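Local coordinates for protein tryptophan decarboxylase 1 (Oryza sativa subsp. japonica, PDB 6KHP) that uses pyridoxal 5'-phosphate to decarboxylate L-tryptophan to tryptamine, and 5-hydroxy-L-tryptophan to serotonin, in the serotonin biosynthesis of rice, at residues T355-L360 / D372-Q377; F127-S132 / G368-L373; S120-V125 / R382-L387. All coordinates share one frame; numbering follows the deposited sequence.

Contact 1. Residues T355-L360 / D372-Q377. With TSS (2-(1H-indol-3-yl)ethanamine), chain D.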
loop_
_atom_site.group_PDB
_atom_site.type_symbol
_atom_site.label_atom_id
_atom_site.label_comp_id
_atom_site.label_asym_id
_atom_site.label_seq_id
_atom_site.Cartn_x
_atom_site.Cartn_y
_atom_site.Cartn_z
ATOM N N THR A 355 36.512 25.110 -12.589
ATOM C CA THR A 355 37.319 23.927 -12.796
ATOM C C THR A 355 37.556 23.795 -14.292
ATOM O O THR A 355 36.922 24.492 -15.105
ATOM C CB THR A 355 36.643 22.676 -12.222
ATOM O OG1 THR A 355 35.432 22.419 -12.938
ATOM C CG2 THR A 355 36.303 22.881 -10.754
ATOM N N ASN A 356 38.482 22.919 -14.679
ATOM C CA ASN A 356 38.736 22.704 -16.106
ATOM C C ASN A 356 39.038 21.232 -16.366
ATOM O O ASN A 356 40.072 20.887 -16.946
ATOM C CB ASN A 356 39.874 23.605 -16.602
ATOM C CG ASN A 356 39.912 23.718 -18.129
ATOM O OD1 ASN A 356 38.889 23.561 -18.812
ATOM N ND2 ASN A 356 41.098 23.993 -18.674
ATOM N N PRO A 357 38.145 20.328 -15.962
ATOM C CA PRO A 357 38.414 18.911 -16.188
ATOM C C PRO A 357 38.399 18.601 -17.677
ATOM O O PRO A 357 37.686 19.231 -18.466
ATOM C CB PRO A 357 37.266 18.211 -15.454
ATOM C CG PRO A 357 36.166 19.181 -15.543
ATOM C CD PRO A 357 36.776 20.542 -15.459
ATOM N N GLU A 358 39.221 17.618 -18.046
ATOM C CA GLU A 358 39.489 17.341 -19.450
ATOM C C GLU A 358 38.222 16.926 -20.185
ATOM O O GLU A 358 37.997 17.350 -21.324
ATOM C CB GLU A 358 40.556 16.253 -19.548
ATOM C CG GLU A 358 40.841 15.787 -20.948
ATOM C CD GLU A 358 41.555 16.836 -21.754
ATOM O OE1 GLU A 358 42.366 17.591 -21.169
ATOM O OE2 GLU A 358 41.291 16.926 -22.969
ATOM N N TYR A 359 37.361 16.126 -19.536
ATOM C CA TYR A 359 36.210 15.563 -20.239
ATOM C C TYR A 359 35.170 16.623 -20.592
ATOM O O TYR A 359 34.301 16.359 -21.432
ATOM C CB TYR A 359 35.573 14.426 -19.418
ATOM C CG TYR A 359 34.591 14.877 -18.349
ATOM C CD1 TYR A 359 35.045 15.466 -17.162
ATOM C CD2 TYR A 359 33.221 14.702 -18.515
ATOM C CE1 TYR A 359 34.169 15.885 -16.180
ATOM C CE2 TYR A 359 32.320 15.119 -17.530
ATOM C CZ TYR A 359 32.806 15.719 -16.365
ATOM O OH TYR A 359 31.925 16.142 -15.383
ATOM N N LEU A 360 35.259 17.820 -20.006
ATOM C CA LEU A 360 34.326 18.896 -20.315
ATOM C C LEU A 360 34.872 19.891 -21.330
ATOM O O LEU A 360 34.122 20.774 -21.769
ATOM C CB LEU A 360 33.926 19.643 -19.036
ATOM C CG LEU A 360 33.046 18.857 -18.060
ATOM C CD1 LEU A 360 32.548 19.762 -16.951
ATOM C CD2 LEU A 360 31.874 18.217 -18.788
ATOM N N ASP A 372 30.655 29.341 -18.698
ATOM C CA ASP A 372 30.124 28.047 -18.301
ATOM C C ASP A 372 29.598 28.177 -16.879
ATOM O O ASP A 372 30.355 28.508 -15.965
ATOM C CB ASP A 372 31.208 26.979 -18.406
ATOM C CG ASP A 372 31.765 26.854 -19.822
ATOM O OD1 ASP A 372 30.958 26.870 -20.782
ATOM O OD2 ASP A 372 33.000 26.740 -19.982
ATOM N N LEU A 373 28.304 27.941 -16.689
ATOM C CA LEU A 373 27.702 28.331 -15.426
ATOM C C LEU A 373 28.054 27.379 -14.291
ATOM O O LEU A 373 27.825 27.716 -13.126
ATOM C CB LEU A 373 26.185 28.488 -15.598
ATOM C CG LEU A 373 25.815 29.733 -16.439
ATOM C CD1 LEU A 373 24.331 29.822 -16.743
ATOM C CD2 LEU A 373 26.301 31.041 -15.775
ATOM N N LYS A 374 28.660 26.229 -14.587
ATOM C CA LYS A 374 29.288 25.470 -13.512
ATOM C C LYS A 374 30.328 26.304 -12.773
ATOM O O LYS A 374 30.579 26.064 -11.587
ATOM C CB LYS A 374 29.929 24.200 -14.061
ATOM C CG LYS A 374 31.092 24.418 -15.027
ATOM C CD LYS A 374 31.849 23.095 -15.219
ATOM C CE LYS A 374 33.106 23.275 -16.049
ATOM N NZ LYS A 374 34.192 23.830 -15.202
ATOM N N ASP A 375 30.935 27.295 -13.438
ATOM C CA ASP A 375 31.943 28.112 -12.771
ATOM C C ASP A 375 31.334 29.266 -11.980
ATOM O O ASP A 375 32.076 30.120 -11.485
ATOM C CB ASP A 375 32.955 28.654 -13.785
ATOM C CG ASP A 375 33.669 27.549 -14.568
ATOM O OD1 ASP A 375 33.828 26.419 -14.060
ATOM O OD2 ASP A 375 34.074 27.822 -15.710
ATOM N N MET A 376 30.008 29.310 -11.858
ATOM C CA MET A 376 29.326 30.318 -11.060
ATOM C C MET A 376 28.541 29.702 -9.910
ATOM O O MET A 376 27.711 30.387 -9.303
ATOM C CB MET A 376 28.386 31.155 -11.933
ATOM C CG MET A 376 29.084 31.961 -13.034
ATOM S SD MET A 376 29.858 33.465 -12.416
ATOM C CE MET A 376 28.452 34.452 -11.940
ATOM N N GLN A 377 28.767 28.428 -9.602
ATOM C CA GLN A 377 27.932 27.722 -8.637
ATOM C C GLN A 377 28.798 26.697 -7.929
ATOM O O GLN A 377 29.974 26.521 -8.259
ATOM C CB GLN A 377 26.728 27.061 -9.329
ATOM C CG GLN A 377 27.128 26.010 -10.345
ATOM C CD GLN A 377 25.952 25.291 -10.976
ATOM O OE1 GLN A 377 24.885 25.870 -11.191
ATOM N NE2 GLN A 377 26.148 24.016 -11.292
HETATM N N1 TSS D . 30.734 15.683 -15.646
HETATM C CA TSS D . 29.420 15.622 -15.016
HETATM C CB TSS D . 28.354 15.010 -15.930
HETATM C CG TSS D . 27.010 15.228 -15.221
HETATM C CD1 TSS D . 27.065 16.157 -14.184
HETATM N NE1 TSS D . 25.815 16.251 -13.633
HETATM C CE2 TSS D . 24.975 15.387 -14.322
HETATM C CD2 TSS D . 25.714 14.761 -15.308
HETATM C CZ2 TSS D . 23.603 15.094 -14.176
HETATM C CH2 TSS D . 22.998 14.163 -15.019
HETATM C CZ3 TSS D . 23.746 13.525 -16.013
HETATM C CE3 TSS D . 25.092 13.819 -16.165
#
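Thr355 and Asp375 mark the closest backbone approach of two loops, with their CA atoms 6.8 Å apart. Each loop tightens into a short 3-10 turn, at 358-360 and at 373-375. Lys374 carries the contact. Its amino group meets three acceptors, as many as an ammonium group has hydrogens: NZ lies 2.8 Å from Thr355 O, 2.9 Å from Thr355 OG1 and 2.9 Å from Asp375 OD1, the last a salt bridge between sequence neighbours. The nitrogen meets Thr355 O from above the carbonyl plane, 59° out of it, and the hydroxyl of the same residue as well. A bend at the end of the chain (chi4 79°) turns NZ toward these three oxygens, while Lys374 CE lies 3.7 Å from Leu360 CD1, so the aliphatic length of lysine is used as well as its charge. With an alanine here, Asp375 would probably be left without its charged mate and the Thr355 oxygens without their shared donor. Asp375 OD1 also takes a weak bond from Thr355 N. Leu360 CG lies over one face of the Tyr359 ring, toward its rim; Tyr359 is the catalytic proton donor, and its OH is modelled a doubtfully short 1.3 Å from tryptamine N1. His214 of the second subunit bonds to the same hydroxyl. Behind the contact, Asp375 packs on helix 346-353, Leu373 on helix 133-149, and Met376 reaches strand 168-172.

Contact 2. Residues F127-S132 / G368-L373. With TSS (2-(1H-indol-3-yl)ethanamine), chain D.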
loop_
_atom_site.group_PDB
_atom_site.type_symbol
_atom_site.label_atom_id
_atom_site.label_comp_id
_atom_site.label_asym_id
_atom_site.label_seq_id
_atom_site.Cartn_x
_atom_site.Cartn_y
_atom_site.Cartn_z
ATOM N N PHE A 127 26.043 22.243 -17.664
ATOM C CA PHE A 127 27.236 22.665 -16.928
ATOM C C PHE A 127 28.122 23.588 -17.761
ATOM O O PHE A 127 28.730 24.512 -17.217
ATOM C CB PHE A 127 28.036 21.453 -16.439
ATOM C CG PHE A 127 27.935 20.223 -17.324
ATOM C CD1 PHE A 127 28.590 20.165 -18.550
ATOM C CD2 PHE A 127 27.241 19.113 -16.896
ATOM C CE1 PHE A 127 28.535 19.024 -19.344
ATOM C CE2 PHE A 127 27.165 17.967 -17.683
ATOM C CZ PHE A 127 27.810 17.922 -18.909
ATOM N N THR A 128 28.198 23.366 -19.075
ATOM C CA THR A 128 28.878 24.261 -20.003
ATOM C C THR A 128 27.880 24.796 -21.025
ATOM O O THR A 128 26.783 24.246 -21.206
ATOM C CB THR A 128 30.021 23.547 -20.748
ATOM O OG1 THR A 128 29.482 22.434 -21.482
ATOM C CG2 THR A 128 31.098 23.054 -19.765
ATOM N N TRP A 129 28.278 25.881 -21.701
ATOM C CA TRP A 129 27.487 26.381 -22.820
ATOM C C TRP A 129 27.295 25.286 -23.872
ATOM O O TRP A 129 26.174 25.048 -24.333
ATOM C CB TRP A 129 28.153 27.626 -23.425
ATOM C CG TRP A 129 27.473 28.154 -24.697
ATOM C CD1 TRP A 129 26.499 29.115 -24.770
ATOM C CD2 TRP A 129 27.724 27.747 -26.047
ATOM N NE1 TRP A 129 26.128 29.326 -26.076
ATOM C CE2 TRP A 129 26.867 28.501 -26.881
ATOM C CE3 TRP A 129 28.594 26.820 -26.634
ATOM C CZ2 TRP A 129 26.854 28.358 -28.268
ATOM C CZ3 TRP A 129 28.581 26.679 -28.020
ATOM C CH2 TRP A 129 27.715 27.443 -28.817
ATOM N N GLN A 130 28.371 24.559 -24.204
ATOM C CA GLN A 130 28.286 23.495 -25.204
ATOM C C GLN A 130 27.322 22.388 -24.793
ATOM O O GLN A 130 26.659 21.796 -25.658
ATOM C CB GLN A 130 29.673 22.894 -25.461
ATOM C CG GLN A 130 29.729 21.954 -26.675
ATOM C CD GLN A 130 29.214 22.636 -27.940
ATOM O OE1 GLN A 130 28.014 22.609 -28.244
ATOM N NE2 GLN A 130 30.115 23.277 -28.666
ATOM N N ALA A 131 27.236 22.083 -23.488
ATOM C CA ALA A 131 26.335 21.029 -23.012
ATOM C C ALA A 131 24.875 21.300 -23.354
ATOM O O ALA A 131 24.077 20.351 -23.367
ATOM C CB ALA A 131 26.462 20.830 -21.501
ATOM N N SER A 132 24.507 22.575 -23.634
ATOM C CA SER A 132 23.244 22.967 -24.270
ATOM C C SER A 132 23.189 24.482 -24.460
ATOM O O SER A 132 22.807 25.211 -23.527
ATOM C CB SER A 132 22.031 22.507 -23.454
ATOM O OG SER A 132 20.862 22.535 -24.257
ATOM N N GLY A 368 36.906 31.618 -24.549
ATOM C CA GLY A 368 36.634 32.692 -23.615
ATOM C C GLY A 368 35.368 33.474 -23.889
ATOM O O GLY A 368 35.058 34.396 -23.131
ATOM N N GLU A 369 34.631 33.149 -24.953
ATOM C CA GLU A 369 33.464 33.932 -25.350
ATOM C C GLU A 369 32.176 33.534 -24.628
ATOM O O GLU A 369 31.172 34.230 -24.783
ATOM C CB GLU A 369 33.235 33.825 -26.868
ATOM C CG GLU A 369 34.312 34.524 -27.754
ATOM C CD GLU A 369 34.433 36.050 -27.524
ATOM O OE1 GLU A 369 33.488 36.665 -26.984
ATOM O OE2 GLU A 369 35.484 36.646 -27.891
ATOM N N VAL A 370 32.168 32.451 -23.848
ATOM C CA VAL A 370 30.983 32.026 -23.106
ATOM C C VAL A 370 31.361 31.894 -21.641
ATOM O O VAL A 370 32.523 31.672 -21.294
ATOM C CB VAL A 370 30.393 30.686 -23.609
ATOM C CG1 VAL A 370 30.088 30.743 -25.075
ATOM C CG2 VAL A 370 31.349 29.514 -23.276
ATOM N N THR A 371 30.361 32.009 -20.772
ATOM C CA THR A 371 30.552 31.670 -19.366
ATOM C C THR A 371 29.869 30.333 -19.113
ATOM O O THR A 371 28.665 30.196 -19.343
ATOM C CB THR A 371 30.026 32.756 -18.419
ATOM O OG1 THR A 371 30.645 34.002 -18.744
ATOM C CG2 THR A 371 30.396 32.431 -16.953
ATOM N N ASP A 372 30.655 29.341 -18.698
ATOM C CA ASP A 372 30.124 28.047 -18.301
ATOM C C ASP A 372 29.598 28.177 -16.879
ATOM O O ASP A 372 30.355 28.508 -15.965
ATOM C CB ASP A 372 31.208 26.979 -18.406
ATOM C CG ASP A 372 31.765 26.854 -19.822
ATOM O OD1 ASP A 372 30.958 26.870 -20.782
ATOM O OD2 ASP A 372 33.000 26.740 -19.982
ATOM N N LEU A 373 28.304 27.941 -16.689
ATOM C CA LEU A 373 27.702 28.331 -15.426
ATOM C C LEU A 373 28.054 27.379 -14.291
ATOM O O LEU A 373 27.825 27.716 -13.126
ATOM C CB LEU A 373 26.185 28.488 -15.598
ATOM C CG LEU A 373 25.815 29.733 -16.439
ATOM C CD1 LEU A 373 24.331 29.822 -16.743
ATOM C CD2 LEU A 373 26.301 31.041 -15.775
HETATM N N1 TSS D . 30.734 15.683 -15.646
HETATM C CA TSS D . 29.420 15.622 -15.016
HETATM C CB TSS D . 28.354 15.010 -15.930
HETATM C CG TSS D . 27.010 15.228 -15.221
HETATM C CD1 TSS D . 27.065 16.157 -14.184
HETATM N NE1 TSS D . 25.815 16.251 -13.633
HETATM C CE2 TSS D . 24.975 15.387 -14.322
HETATM C CD2 TSS D . 25.714 14.761 -15.308
HETATM C CZ2 TSS D . 23.603 15.094 -14.176
HETATM C CH2 TSS D . 22.998 14.163 -15.019
HETATM C CZ3 TSS D . 23.746 13.525 -16.013
HETATM C CE3 TSS D . 25.092 13.819 -16.165
HETATM O O HOH W 1 30.845 25.633 -23.554
#
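Thr128 and Asp372 bring two irregular loop segments into backbone contact, their CA atoms 4.3 Å apart, and Phe127 lies beside Leu373 with 5.9 Å between CA atoms. The Asp372 carboxylate leans beside the Thr128 side chain and receives Trp129 N on OD1 at 3.0 Å, a nearly straight bond (167°) that uses the anti side of the oxygen. A water extends this grip, donating to Asp372 OD1 and accepting from Gln130 N, while OD2 is held by Ser365. Aspartate suits the place because its short side chain presents an acceptor to Trp129 N directly and to Gln130 N through the water. A type I turn runs from Trp129 to Ser132 and overlaps an ST motif in which Thr128 OG1 accepts Ala131 N at 3.0 Å; together they lead into helix 133-149, with Ser132 at its N-cap position. Val370 CG1 sits 3.9 Å from the centroid of the five-membered ring of Trp129, 17° off its normal, a CH-pi contact over the ring face. Trp129 CG lies opposite its backbone N (chi1 174°), so that the two side chains cross at about a right angle, and NE1 bonds to Glu137. At the other end Phe127 turns toward the active site: its CE2 lies 3.6 Å from tryptamine CB, and its ring packs edge-to-face with Phe103 of the second subunit.

Contact 3. Residues S120-V125 / R382-L387. With TSS (2-(1H-indol-3-yl)ethanamine), chain D.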
loop_
_atom_site.group_PDB
_atom_site.type_symbol
_atom_site.label_atom_id
_atom_site.label_comp_id
_atom_site.label_asym_id
_atom_site.label_seq_id
_atom_site.Cartn_x
_atom_site.Cartn_y
_atom_site.Cartn_z
ATOM N N SER A 120 11.881 19.818 -17.222
ATOM C CA SER A 120 11.956 18.454 -16.691
ATOM C C SER A 120 11.908 17.420 -17.794
ATOM O O SER A 120 12.516 16.355 -17.666
ATOM C CB SER A 120 10.807 18.181 -15.718
ATOM O OG SER A 120 10.947 18.962 -14.541
ATOM N N ALA A 121 11.165 17.691 -18.868
ATOM C CA ALA A 121 11.063 16.689 -19.918
ATOM C C ALA A 121 12.305 16.695 -20.806
ATOM O O ALA A 121 12.845 15.635 -21.135
ATOM C CB ALA A 121 9.799 16.914 -20.745
ATOM N N MET A 122 12.772 17.877 -21.214
ATOM C CA MET A 122 13.992 17.904 -22.017
ATOM C C MET A 122 15.189 17.468 -21.185
ATOM O O MET A 122 16.085 16.776 -21.693
ATOM C CB MET A 122 14.192 19.292 -22.619
ATOM C CG MET A 122 13.012 19.660 -23.530
ATOM S SD MET A 122 13.168 21.236 -24.390
ATOM C CE MET A 122 13.659 22.336 -23.077
ATOM N N ASN A 123 15.201 17.838 -19.898
ATOM C CA ASN A 123 16.117 17.276 -18.900
ATOM C C ASN A 123 17.581 17.400 -19.336
ATOM O O ASN A 123 18.385 16.480 -19.149
ATOM C CB ASN A 123 15.753 15.818 -18.588
ATOM C CG ASN A 123 16.323 15.338 -17.257
ATOM O OD1 ASN A 123 16.359 16.086 -16.298
ATOM N ND2 ASN A 123 16.762 14.082 -17.201
ATOM N N THR A 124 17.923 18.538 -19.942
ATOM C CA THR A 124 19.308 18.830 -20.293
ATOM C C THR A 124 20.085 19.260 -19.049
ATOM O O THR A 124 19.514 19.788 -18.091
ATOM C CB THR A 124 19.389 19.924 -21.379
ATOM O OG1 THR A 124 18.871 21.171 -20.884
ATOM C CG2 THR A 124 18.585 19.536 -22.623
ATOM N N VAL A 125 21.396 19.029 -19.073
ATOM C CA VAL A 125 22.300 19.330 -17.960
ATOM C C VAL A 125 23.308 20.361 -18.458
ATOM O O VAL A 125 24.251 20.020 -19.184
ATOM C CB VAL A 125 23.017 18.082 -17.440
ATOM C CG1 VAL A 125 23.822 18.432 -16.194
ATOM C CG2 VAL A 125 22.013 16.931 -17.177
ATOM N N ARG A 382 23.274 21.201 -13.681
ATOM C CA ARG A 382 22.240 22.190 -13.394
ATOM C C ARG A 382 21.110 22.035 -14.402
ATOM O O ARG A 382 21.352 21.733 -15.578
ATOM C CB ARG A 382 22.786 23.632 -13.436
ATOM C CG ARG A 382 23.413 24.031 -14.781
ATOM C CD ARG A 382 24.500 25.106 -14.623
ATOM N NE ARG A 382 24.053 26.190 -13.751
ATOM C CZ ARG A 382 23.224 27.156 -14.135
ATOM N NH1 ARG A 382 22.774 27.185 -15.382
ATOM N NH2 ARG A 382 22.852 28.096 -13.278
ATOM N N ARG A 383 19.887 22.255 -13.922
ATOM C CA ARG A 383 18.673 22.252 -14.712
ATOM C C ARG A 383 18.608 23.489 -15.599
ATOM O O ARG A 383 19.298 24.490 -15.376
ATOM C CB ARG A 383 17.440 22.267 -13.804
ATOM C CG ARG A 383 16.978 20.949 -13.270
ATOM C CD ARG A 383 15.846 21.182 -12.258
ATOM N NE ARG A 383 14.706 21.825 -12.900
ATOM C CZ ARG A 383 13.772 21.154 -13.543
ATOM N NH1 ARG A 383 13.844 19.825 -13.591
ATOM N NH2 ARG A 383 12.761 21.793 -14.116
ATOM N N PHE A 384 17.684 23.439 -16.563
ATOM C CA PHE A 384 17.344 24.575 -17.423
ATOM C C PHE A 384 16.335 25.471 -16.692
ATOM O O PHE A 384 15.158 25.570 -17.037
ATOM C CB PHE A 384 16.813 24.044 -18.753
ATOM C CG PHE A 384 16.544 25.096 -19.801
ATOM C CD1 PHE A 384 16.909 26.418 -19.620
ATOM C CD2 PHE A 384 15.910 24.736 -20.989
ATOM C CE1 PHE A 384 16.642 27.361 -20.593
ATOM C CE2 PHE A 384 15.647 25.663 -21.956
ATOM C CZ PHE A 384 16.005 26.988 -21.761
ATOM N N ARG A 385 16.831 26.162 -15.660
ATOM C CA ARG A 385 15.944 26.983 -14.843
ATOM C C ARG A 385 15.619 28.315 -15.497
ATOM O O ARG A 385 14.622 28.947 -15.120
ATOM C CB ARG A 385 16.550 27.211 -13.453
ATOM C CG ARG A 385 16.391 25.999 -12.535
ATOM C CD ARG A 385 16.474 26.341 -11.043
ATOM N NE ARG A 385 17.780 25.981 -10.527
ATOM C CZ ARG A 385 18.087 24.821 -9.944
ATOM N NH1 ARG A 385 17.160 23.866 -9.731
ATOM N NH2 ARG A 385 19.344 24.638 -9.536
ATOM N N GLY A 386 16.405 28.741 -16.491
ATOM C CA GLY A 386 16.070 29.968 -17.192
ATOM C C GLY A 386 14.745 29.910 -17.939
ATOM O O GLY A 386 14.135 30.959 -18.185
ATOM N N LEU A 387 14.280 28.709 -18.304
ATOM C CA LEU A 387 13.081 28.610 -19.132
ATOM C C LEU A 387 11.859 29.147 -18.391
ATOM O O LEU A 387 11.140 30.011 -18.910
ATOM C CB LEU A 387 12.858 27.163 -19.579
ATOM C CG LEU A 387 11.693 26.934 -20.552
ATOM C CD1 LEU A 387 11.907 27.743 -21.826
ATOM C CD2 LEU A 387 11.495 25.432 -20.882
HETATM N N1 TSS D . 30.734 15.683 -15.646
HETATM C CA TSS D . 29.420 15.622 -15.016
HETATM C CB TSS D . 28.354 15.010 -15.930
HETATM C CG TSS D . 27.010 15.228 -15.221
HETATM C CD1 TSS D . 27.065 16.157 -14.184
HETATM N NE1 TSS D . 25.815 16.251 -13.633
HETATM C CE2 TSS D . 24.975 15.387 -14.322
HETATM C CD2 TSS D . 25.714 14.761 -15.308
HETATM C CZ2 TSS D . 23.603 15.094 -14.176
HETATM C CH2 TSS D . 22.998 14.163 -15.019
HETATM C CZ3 TSS D . 23.746 13.525 -16.013
HETATM C CE3 TSS D . 25.092 13.819 -16.165
HETATM O O HOH W 2 16.835 20.915 -17.355
#
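Ser120 OG is gripped from two directions: Arg383 NH1 donates to it at 3.2 Å, close to the guanidinium plane, and the hydroxyl bonds to Asp116 O one turn back in its own helix. The pair joins the C-terminal end of helix 110-122 to the approach to helix 386-420, which in this fold type I pyridoxal-phosphate enzyme runs from the large domain toward the C-terminal one. A bend at chi3 (62°) brings the guanidinium of Arg383 round to the serine, although its side chain sets out away from that segment. Arginine has donors enough for several partners here: NH2 makes a salt bridge with Asp116, and NH1 also bonds to Leu336 O of the second subunit, so the charge of this buried guanidinium is probably balanced largely by Asp116.

Farther along, the backbones are joined by a water, which donates to Thr124 O at 3.0 Å and accepts from Phe384 N at 2.8 Å. Phe384 is the centre of an inverse gamma turn, and its side chain sets out toward 120-125. There Met122 CE meets the ring edge at Phe384 CD2, 3.9 Å away, while Leu387 CB lies over one face. The flexible thioether of methionine, bent at its end (chi3 -48°), can set its methyl in the ring plane, and CE comes near Leu387 CD2 as well. Nearer the active site the backbones touch through a CA-H...O contact from Val125 to Arg382 O; the Arg382 side chain turns away to Glu139 and Gln377. The two methyls of Val125 make an apolar wall for the product's indole: CG1 approaches its CE2, and CG2 lies 3.6 Å from tryptamine CH2.

From the N terminus, the chain leaves helix 110-122 through 120-125, the first half of contact 3, and passes at once into 127-132, the first half of contact 2. It then builds helix 133-149 and the seven-stranded sheet before reaching 355-360. Contact 1 closes a short loop around helix 363-367. Contact 2 closes a far longer one that ends on an overlapping stretch, sharing Asp372 and Leu373, and joins the lead-in to helix 133-149 to the loop after helix 363-367. Contact 3 encloses both, joining the end of helix 110-122 to the start of helix 386-420. Lys374 N probably bonds to Phe127 O between contacts 1 and 2. All three contacts reach tryptamine and the second subunit.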